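Local coordinates for natterin-like protein (Lethenteron camtschaticum, PDB 6IUL) that is a lamprey immune protein with cytotoxic, antitumour activity, probably recognising glycans through a jacalin-like lectin domain and forming membrane pores through an aerolysin-like module, at residues V35-W40 with K105-G110. Sequence-based numbering, arbitrary orientation.
Sequences VSVGGW and KMTDWG
Two successive carbonyls, those of G38 and G39, take up the backbone N-H groups of T107, D108 and W109. T107 N reaches G38 O at 3.1 Å along a nearly straight bond, tilted 25° from the carbonyl plane, and M106 CA adds a C-H...O contact to the same oxygen. D108 N sits in the carbonyl plane on a lone pair of G39 O, 3.0 Å away; W109 N makes a weaker bond to that oxygen. T107 OG1 and D108 OD2 come up against G39 CA, which carries no side chain, at 3.3 and 3.4 Å. V37 packs CB and both methyls against K105 O.

The segments belong to the jacalin-like lectin domain, where the turn leaving strand 30-37 meets the loop between strands 101-105 and 114-117, at the end of the molecule far from the long strands of the aerolysin-like module, which probably forms the pore.

Among apolar contacts, W40 CB stands over the centre of the W109 six-membered ring, a CH-pi contact whose details are less certain because that ring is poorly ordered. W40 CG lies between its own backbone N and carbonyl carbon (chi1 49°), and the two indoles run side by side, pointing the same way, with planes 31° apart. V37 CG2 meets T107 CG2. M106 CG packs on the backbone at W40 C, 3.5 Å away.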
loop_
_atom_site.group_PDB
_atom_site.type_symbol
_atom_site.label_atom_id
_atom_site.label_comp_id
_atom_site.label_asym_id
_atom_site.label_seq_id
_atom_site.Cartn_x
_atom_site.Cartn_y
_atom_site.Cartn_z
ATOM N N VAL A 35 -12.704 -3.310 -36.569
ATOM C CA VAL A 35 -13.808 -3.831 -37.330
ATOM C C VAL A 35 -13.897 -3.153 -38.699
ATOM O O VAL A 35 -13.832 -1.912 -38.830
ATOM C CB VAL A 35 -15.152 -3.632 -36.597
ATOM C CG1 VAL A 35 -16.317 -4.215 -37.393
ATOM C CG2 VAL A 35 -15.135 -4.299 -35.230
ATOM N N SER A 36 -14.032 -3.983 -39.719
ATOM C CA SER A 36 -14.291 -3.543 -41.062
ATOM C C SER A 36 -15.750 -3.835 -41.403
ATOM O O SER A 36 -16.277 -4.906 -41.079
ATOM C CB SER A 36 -13.368 -4.245 -42.084
ATOM O OG SER A 36 -12.018 -3.795 -41.940
ATOM N N VAL A 37 -16.399 -2.864 -42.039
ATOM C CA VAL A 37 -17.805 -2.971 -42.419
ATOM C C VAL A 37 -17.966 -2.810 -43.945
ATOM O O VAL A 37 -17.261 -2.068 -44.576
ATOM C CB VAL A 37 -18.655 -1.947 -41.689
ATOM C CG1 VAL A 37 -18.555 -2.162 -40.190
ATOM C CG2 VAL A 37 -18.262 -0.511 -42.033
ATOM N N GLY A 38 -18.847 -3.583 -44.525
ATOM C CA GLY A 38 -19.234 -3.361 -45.904
ATOM C C GLY A 38 -20.679 -2.835 -45.982
ATOM O O GLY A 38 -21.272 -2.418 -44.978
ATOM N N GLY A 39 -21.246 -2.882 -47.186
ATOM C CA GLY A 39 -22.566 -2.420 -47.390
ATOM C C GLY A 39 -23.644 -3.151 -46.639
ATOM O O GLY A 39 -24.537 -2.531 -46.084
ATOM N N TRP A 40 -23.546 -4.454 -46.588
ATOM C CA TRP A 40 -24.618 -5.280 -46.026
ATOM C C TRP A 40 -24.055 -6.282 -44.994
ATOM O O TRP A 40 -24.624 -7.356 -44.734
ATOM C CB TRP A 40 -25.422 -6.013 -47.151
ATOM C CG TRP A 40 -24.540 -6.744 -48.170
ATOM C CD1 TRP A 40 -23.826 -6.170 -49.225
ATOM C CD2 TRP A 40 -24.330 -8.159 -48.277
ATOM N NE1 TRP A 40 -23.171 -7.153 -49.927
ATOM C CE2 TRP A 40 -23.480 -8.378 -49.398
ATOM C CE3 TRP A 40 -24.782 -9.261 -47.543
ATOM C CZ2 TRP A 40 -23.020 -9.658 -49.764
ATOM C CZ3 TRP A 40 -24.349 -10.546 -47.913
ATOM C CH2 TRP A 40 -23.473 -10.732 -49.029
ATOM N N LYS A 105 -21.129 -0.557 -37.962
ATOM C CA LYS A 105 -22.282 -1.110 -38.662
ATOM C C LYS A 105 -22.145 -1.073 -40.200
ATOM O O LYS A 105 -21.440 -0.222 -40.755
ATOM C CB LYS A 105 -23.543 -0.331 -38.253
ATOM C CG LYS A 105 -23.496 1.126 -38.644
ATOM C CD LYS A 105 -24.801 1.865 -38.451
ATOM C CE LYS A 105 -24.523 3.376 -38.562
ATOM N NZ LYS A 105 -25.696 4.122 -39.067
ATOM N N MET A 106 -22.770 -2.051 -40.860
ATOM C CA MET A 106 -23.226 -1.937 -42.252
ATOM C C MET A 106 -23.682 -0.593 -42.813
ATOM O O MET A 106 -24.676 -0.059 -42.391
ATOM C CB MET A 106 -24.601 -2.570 -42.411
ATOM C CG MET A 106 -24.633 -4.036 -42.388
ATOM S SD MET A 106 -26.340 -4.555 -42.656
ATOM C CE MET A 106 -27.392 -3.584 -41.627
ATOM N N THR A 107 -23.004 -0.114 -43.833
ATOM C CA THR A 107 -23.166 1.244 -44.349
ATOM C C THR A 107 -24.451 1.430 -45.142
ATOM O O THR A 107 -24.969 2.511 -45.174
ATOM C CB THR A 107 -21.986 1.624 -45.297
ATOM O OG1 THR A 107 -21.925 0.700 -46.393
ATOM C CG2 THR A 107 -20.645 1.609 -44.501
ATOM N N ASP A 108 -24.961 0.389 -45.780
ATOM C CA ASP A 108 -26.132 0.532 -46.676
ATOM C C ASP A 108 -27.458 0.032 -46.065
ATOM O O ASP A 108 -28.335 0.809 -45.808
ATOM C CB ASP A 108 -25.863 -0.158 -48.017
ATOM C CG ASP A 108 -24.610 0.391 -48.715
ATOM O OD1 ASP A 108 -24.184 1.511 -48.370
ATOM O OD2 ASP A 108 -24.019 -0.321 -49.562
ATOM N N TRP A 109 -27.618 -1.269 -45.845
ATOM C CA TRP A 109 -28.867 -1.755 -45.252
ATOM C C TRP A 109 -29.061 -1.078 -43.866
ATOM O O TRP A 109 -28.153 -0.559 -43.224
ATOM C CB TRP A 109 -28.909 -3.287 -45.228
ATOM C CG TRP A 109 -28.775 -3.948 -46.623
ATOM C CD1 TRP A 109 -28.625 -3.309 -47.813
ATOM C CD2 TRP A 109 -28.753 -5.375 -46.934
ATOM N NE1 TRP A 109 -28.510 -4.219 -48.840
ATOM C CE2 TRP A 109 -28.594 -5.494 -48.342
ATOM C CE3 TRP A 109 -28.862 -6.556 -46.165
ATOM C CZ2 TRP A 109 -28.530 -6.759 -49.013
ATOM C CZ3 TRP A 109 -28.807 -7.820 -46.828
ATOM C CH2 TRP A 109 -28.637 -7.901 -48.241
ATOM N N GLY A 110 -30.282 -1.029 -43.382
ATOM C CA GLY A 110 -30.576 -0.309 -42.122
ATOM C C GLY A 110 -30.871 -1.273 -40.984
ATOM O O GLY A 110 -31.363 -2.393 -41.170
#